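Local coordinates for replicase polyprotein 1a (Avian infectious bronchitis virus, PDB 3LD1) that is processed into viral replicase proteins, the modelled part being nsp2a, a gammacoronavirus nsp2 fragment whose own role is not established, at residues 270-273 against 278-281; 338-341 against 346-349. The protein carries 3 engineered substitutions. All blocks are in the same frame, centred on the assembly; numbering follows the deposited sequence.

Contact 1 (270-273 against 278-281)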
ATOM      1  N   ASP A 270     -11.492  22.051  22.671  1.00 46.80           N
ATOM      2  CA  ASP A 270     -12.287  22.613  23.724  1.00 47.06           C
ATOM      3  C   ASP A 270     -12.280  24.100  23.536  1.00 45.62           C
ATOM      4  O   ASP A 270     -11.315  24.635  23.109  1.00 45.94           O
ATOM      5  CB  ASP A 270     -11.714  22.296  25.092  1.00 48.49           C
ATOM      6  CG  ASP A 270     -11.682  20.796  25.408  1.00 53.31           C
ATOM      7  OD1 ASP A 270     -10.990  20.483  26.403  1.00 56.06           O
ATOM      8  OD2 ASP A 270     -12.331  19.950  24.719  1.00 55.33           O
ATOM      9  N   ASN A 271     -13.356  24.766  23.900  1.00 45.24           N
ATOM     10  CA  ASN A 271     -13.391  26.239  23.903  1.00 45.81           C
ATOM     11  C   ASN A 271     -12.994  26.852  22.559  1.00 46.41           C
ATOM     12  O   ASN A 271     -12.036  27.645  22.479  1.00 44.16           O
ATOM     13  CB  ASN A 271     -12.529  26.811  25.031  1.00 44.38           C
ATOM     14  CG  ASN A 271     -12.952  26.306  26.358  1.00 44.19           C
ATOM     15  OD1 ASN A 271     -13.992  26.677  26.851  1.00 42.07           O
ATOM     16  ND2 ASN A 271     -12.151  25.419  26.944  1.00 44.71           N
ATOM     17  N   ILE A 272     -13.724  26.460  21.501  1.00 48.14           N
ATOM     18  CA  ILE A 272     -13.420  26.983  20.160  1.00 49.56           C
ATOM     19  C   ILE A 272     -13.611  28.478  20.296  1.00 50.58           C
ATOM     20  O   ILE A 272     -14.457  28.941  21.050  1.00 49.42           O
ATOM     21  CB  ILE A 272     -14.298  26.465  19.047  1.00 50.03           C
ATOM     22  CG1 ILE A 272     -15.704  27.049  19.174  1.00 48.20           C
ATOM     23  CG2 ILE A 272     -14.301  24.923  19.027  1.00 51.32           C
ATOM     24  CD1 ILE A 272     -16.709  26.207  18.579  1.00 44.71           C
ATOM     25  N   PRO A 273     -12.732  29.223  19.656  1.00 51.72           N
ATOM     26  CA  PRO A 273     -12.710  30.638  19.848  1.00 52.89           C
ATOM     27  C   PRO A 273     -13.981  31.147  19.266  1.00 53.55           C
ATOM     28  O   PRO A 273     -14.509  30.538  18.315  1.00 54.01           O
ATOM     29  CB  PRO A 273     -11.516  31.087  18.986  1.00 52.96           C
ATOM     30  CG  PRO A 273     -10.680  29.831  18.827  1.00 51.90           C
ATOM     31  CD  PRO A 273     -11.668  28.753  18.755  1.00 51.66           C
ATOM     32  N   GLY A 278     -16.610  26.877  26.783  1.00 41.36           N
ATOM     33  CA  GLY A 278     -16.933  25.472  26.974  1.00 37.66           C
ATOM     34  C   GLY A 278     -17.560  24.881  25.752  1.00 36.96           C
ATOM     35  O   GLY A 278     -17.879  23.707  25.758  1.00 36.05           O
ATOM     36  N   THR A 279     -17.749  25.692  24.702  1.00 36.42           N
ATOM     37  CA  THR A 279     -18.200  25.178  23.412  1.00 35.85           C
ATOM     38  C   THR A 279     -17.096  24.370  22.750  1.00 35.86           C
ATOM     39  O   THR A 279     -15.985  24.840  22.635  1.00 36.08           O
ATOM     40  CB  THR A 279     -18.576  26.321  22.440  1.00 36.03           C
ATOM     41  OG1 THR A 279     -19.513  27.209  23.061  1.00 37.90           O
ATOM     42  CG2 THR A 279     -19.236  25.751  21.189  1.00 35.86           C
ATOM     43  N   LYS A 280     -17.407  23.193  22.229  1.00 35.89           N
ATOM     44  CA  LYS A 280     -16.426  22.409  21.522  1.00 36.67           C
ATOM     45  C   LYS A 280     -16.640  22.420  20.037  1.00 37.84           C
ATOM     46  O   LYS A 280     -17.779  22.524  19.590  1.00 35.82           O
ATOM     47  CB  LYS A 280     -16.551  20.947  21.952  1.00 35.41           C
ATOM     48  CG  LYS A 280     -16.127  20.680  23.351  1.00 35.94           C
ATOM     49  CD  LYS A 280     -16.358  19.195  23.765  1.00 39.58           C
ATOM     50  CE  LYS A 280     -15.661  18.914  25.093  1.00 45.15           C
ATOM     51  NZ  LYS A 280     -15.230  17.446  25.102  1.00 53.84           N
ATOM     52  N   GLY A 281     -15.563  22.192  19.276  1.00 38.93           N
ATOM     53  CA  GLY A 281     -15.720  22.065  17.843  1.00 40.79           C
ATOM     54  C   GLY A 281     -14.817  21.047  17.181  1.00 42.55           C
ATOM     55  O   GLY A 281     -14.052  20.334  17.827  1.00 42.35           O
TER
HETATM   56  O   HOH W   1     -15.017  22.858  25.936  1.00 55.25           O
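Asn271 and Gly278 meet through a side-chain-to-backbone hydrogen bond that helps draw this loop together. Gly278 N donates to Asn271 OD1 at 2.6 Å, bent at the hydrogen (134°). The two side-chain torsions of Asn271 together point OD1 at this N-H, with CG anti to the carbonyl carbon (chi1 -57°) and the amide turned by chi2 of -71°; the donor is tilted away from the plane of the amide carbonyl. A second bond is purely backbone: Ile272 N donates a hydrogen bond to Thr279 O at 3.0 Å, straighter at the hydrogen than the first. A water adds an indirect link, accepting from Asn271 N and donating, weakly, to Gly278 O.

These polar links pinch the connection between strands 265-269 and 281-285, neighbours at one edge of a four-stranded antiparallel sheet, and the loop thus works as the turn of a long-looped beta hairpin. Asn271 itself adopts left-handed backbone angles, and Thr279 OG1 is held within the loop by a hydrogen bond with Pro276 O.

Apolar packing centres on Ile272. Its CD1 comes to 3.7 Å from Thr279 CG2, while its CG2 branch lies against the Lys280-Gly281 peptide, 3.6 Å from Lys280 C. The same isoleucine also touches Leu326 of strand 325-332, and the Lys280 backbone hydrogen-bonds to Gly324 and Leu326.

Charge pairing is looser. The side chains of Asp270, which is exposed, and Lys280, which is partly so, run side by side and point the same way, with OD2 of Asp270 3.5 Å from CE of Lys280 and 3.8 Å from its NZ, a long salt bridge.

Contact 2 (338-341 against 346-349)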
ATOM      1  N   ALA A 338     -28.929  18.506  11.470  1.00 46.32           N
ATOM      2  CA  ALA A 338     -27.634  18.929  11.966  1.00 45.46           C
ATOM      3  C   ALA A 338     -26.534  18.017  11.440  1.00 44.39           C
ATOM      4  O   ALA A 338     -26.772  16.797  11.158  1.00 43.87           O
ATOM      5  CB  ALA A 338     -27.616  18.928  13.475  1.00 45.36           C
ATOM      6  N   ALA A 339     -25.325  18.594  11.353  1.00 42.17           N
ATOM      7  CA  ALA A 339     -24.164  17.834  10.904  1.00 40.59           C
ATOM      8  C   ALA A 339     -22.868  18.309  11.547  1.00 40.04           C
ATOM      9  O   ALA A 339     -22.785  19.482  12.060  1.00 37.59           O
ATOM     10  CB  ALA A 339     -24.050  17.860   9.403  1.00 40.73           C
ATOM     11  N   PRO A 340     -21.854  17.397  11.582  1.00 38.87           N
ATOM     12  CA  PRO A 340     -20.546  17.869  12.127  1.00 38.26           C
ATOM     13  C   PRO A 340     -19.957  18.923  11.223  1.00 35.70           C
ATOM     14  O   PRO A 340     -20.156  18.850  10.039  1.00 37.14           O
ATOM     15  CB  PRO A 340     -19.702  16.594  12.260  1.00 38.43           C
ATOM     16  CG  PRO A 340     -20.701  15.431  12.118  1.00 40.23           C
ATOM     17  CD  PRO A 340     -21.838  15.976  11.232  1.00 39.15           C
ATOM     18  N   LEU A 341     -19.317  19.930  11.781  1.00 34.42           N
ATOM     19  CA  LEU A 341     -18.762  21.021  10.987  1.00 34.90           C
ATOM     20  C   LEU A 341     -17.327  21.305  11.334  1.00 36.02           C
ATOM     21  O   LEU A 341     -16.994  21.355  12.526  1.00 36.07           O
ATOM     22  CB  LEU A 341     -19.567  22.307  11.284  1.00 35.30           C
ATOM     23  CG  LEU A 341     -19.358  23.667  10.568  1.00 34.20           C
ATOM     24  CD1 LEU A 341     -19.526  23.575   9.048  1.00 33.22           C
ATOM     25  CD2 LEU A 341     -20.225  24.886  11.128  1.00 34.33           C
ATOM     26  N   ALA A 346     -18.853  20.533   5.937  1.00 38.06           N
ATOM     27  CA  ALA A 346     -19.830  19.777   6.693  1.00 38.96           C
ATOM     28  C   ALA A 346     -19.612  18.333   6.360  1.00 39.86           C
ATOM     29  O   ALA A 346     -19.401  17.951   5.173  1.00 40.75           O
ATOM     30  CB  ALA A 346     -21.235  20.183   6.338  1.00 36.68           C
ATOM     31  N   LEU A 347     -19.620  17.517   7.386  1.00 39.75           N
ATOM     32  CA  LEU A 347     -19.446  16.084   7.172  1.00 40.30           C
ATOM     33  C   LEU A 347     -20.787  15.409   6.988  1.00 40.88           C
ATOM     34  O   LEU A 347     -21.803  15.980   7.335  1.00 40.22           O
ATOM     35  CB  LEU A 347     -18.847  15.534   8.417  1.00 40.73           C
ATOM     36  CG  LEU A 347     -17.345  15.397   8.594  1.00 41.13           C
ATOM     37  CD1 LEU A 347     -16.389  16.431   7.869  1.00 41.55           C
ATOM     38  CD2 LEU A 347     -17.141  15.390  10.032  1.00 36.71           C
ATOM     39  N   HIS A 348     -20.827  14.187   6.473  1.00 41.71           N
ATOM     40  CA  HIS A 348     -22.162  13.672   6.189  1.00 42.94           C
ATOM     41  C   HIS A 348     -22.841  12.866   7.350  1.00 44.18           C
ATOM     42  O   HIS A 348     -23.747  12.059   7.082  1.00 45.23           O
ATOM     43  CB  HIS A 348     -22.174  12.872   4.894  1.00 43.13           C
ATOM     44  CG  HIS A 348     -21.604  13.598   3.724  1.00 42.76           C
ATOM     45  ND1 HIS A 348     -20.929  12.950   2.716  1.00 45.61           N
ATOM     46  CD2 HIS A 348     -21.629  14.902   3.380  1.00 41.70           C
ATOM     47  CE1 HIS A 348     -20.563  13.823   1.794  1.00 42.77           C
ATOM     48  NE2 HIS A 348     -20.951  15.020   2.190  1.00 43.79           N
ATOM     49  N   ASP A 349     -22.456  13.070   8.616  1.00 42.87           N
ATOM     50  CA  ASP A 349     -23.166  12.350   9.652  1.00 43.66           C
ATOM     51  C   ASP A 349     -24.475  12.984  10.095  1.00 44.22           C
ATOM     52  O   ASP A 349     -24.618  13.417  11.249  1.00 44.99           O
ATOM     53  CB  ASP A 349     -22.262  12.046  10.803  1.00 43.63           C
ATOM     54  CG  ASP A 349     -21.025  11.344  10.341  1.00 46.25           C
ATOM     55  OD1 ASP A 349     -20.212  12.024   9.714  1.00 48.88           O
ATOM     56  OD2 ASP A 349     -20.877  10.118  10.548  1.00 49.98           O
TER
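Leu347 holds both side-chain torsions away from staggered values (chi1 -93°, chi2 31°), and together they set CD2 against the Pro340 ring, 3.6 Å from Pro340 CB. In Asp349, CG lies anti to the carbonyl carbon (chi1 -53°), which directs the carboxylate to where OD2 accepts from Arg262 N. Leu347 CD2 packs on CB and CG of the proline and Asp349 CB on its CG and CD, the latter contact at 4.0 Å from Pro340 CG; each side chain crosses the proline at about a right angle. Phe261 also touches both Pro340 and Asp349.

The proline's own carbonyl makes the polar contact. Pro340 O accepts from Leu347 N at 3.0 Å in a nearly linear bond, and the CA of Ala346 approaches the same oxygen at 3.5 Å. The methyl CB of Ala339 adds a side-chain contact, 3.6 Å from Leu347 O.

Strands 335-342 and 345-355 form an antiparallel beta hairpin. Next to its turn, Leu341 and Ala346 form a non-hydrogen-bonded pair with CA atoms 4.6 Å apart; their side chains share a face of the sheet, where Tyr328 and Val293 meet them. Regular pairing lapses at 348-349, and the register shifts by one: Pro340 faces Leu347, but Ala339 faces Asp349. Backbone hydrogen bonding resumes between Ala338 and His351.

Lacking an N-H, Pro340 can offer the partner strand its carbonyl alone; the Leu347 N-H satisfies that buried oxygen, and the Ala346 CA-H adds a weaker contact. Asp349 divides its chemistry, its methylene packing on the proline while OD2 links the hairpin to the loop before strand 265-269.

In the fold
Followed from the N terminus, the chain first closes the loop of contact 1, between strands 265-269 and 281-285, and only later that of contact 2, where strand 335-342 turns back into strand 345-355. The two follow in series, neither nesting nor crossing. Their centres lie about 17 Å apart and their nearest atoms about 5 Å, without touching. Strand 325-332 is a common neighbour: it meets the loop of contact 1 and pairs with strand 335-342 beside contact 2. Loops of the four-stranded antiparallel sheet thus meet the larger mixed sheet at both contacts, in the C-terminal part of the chain.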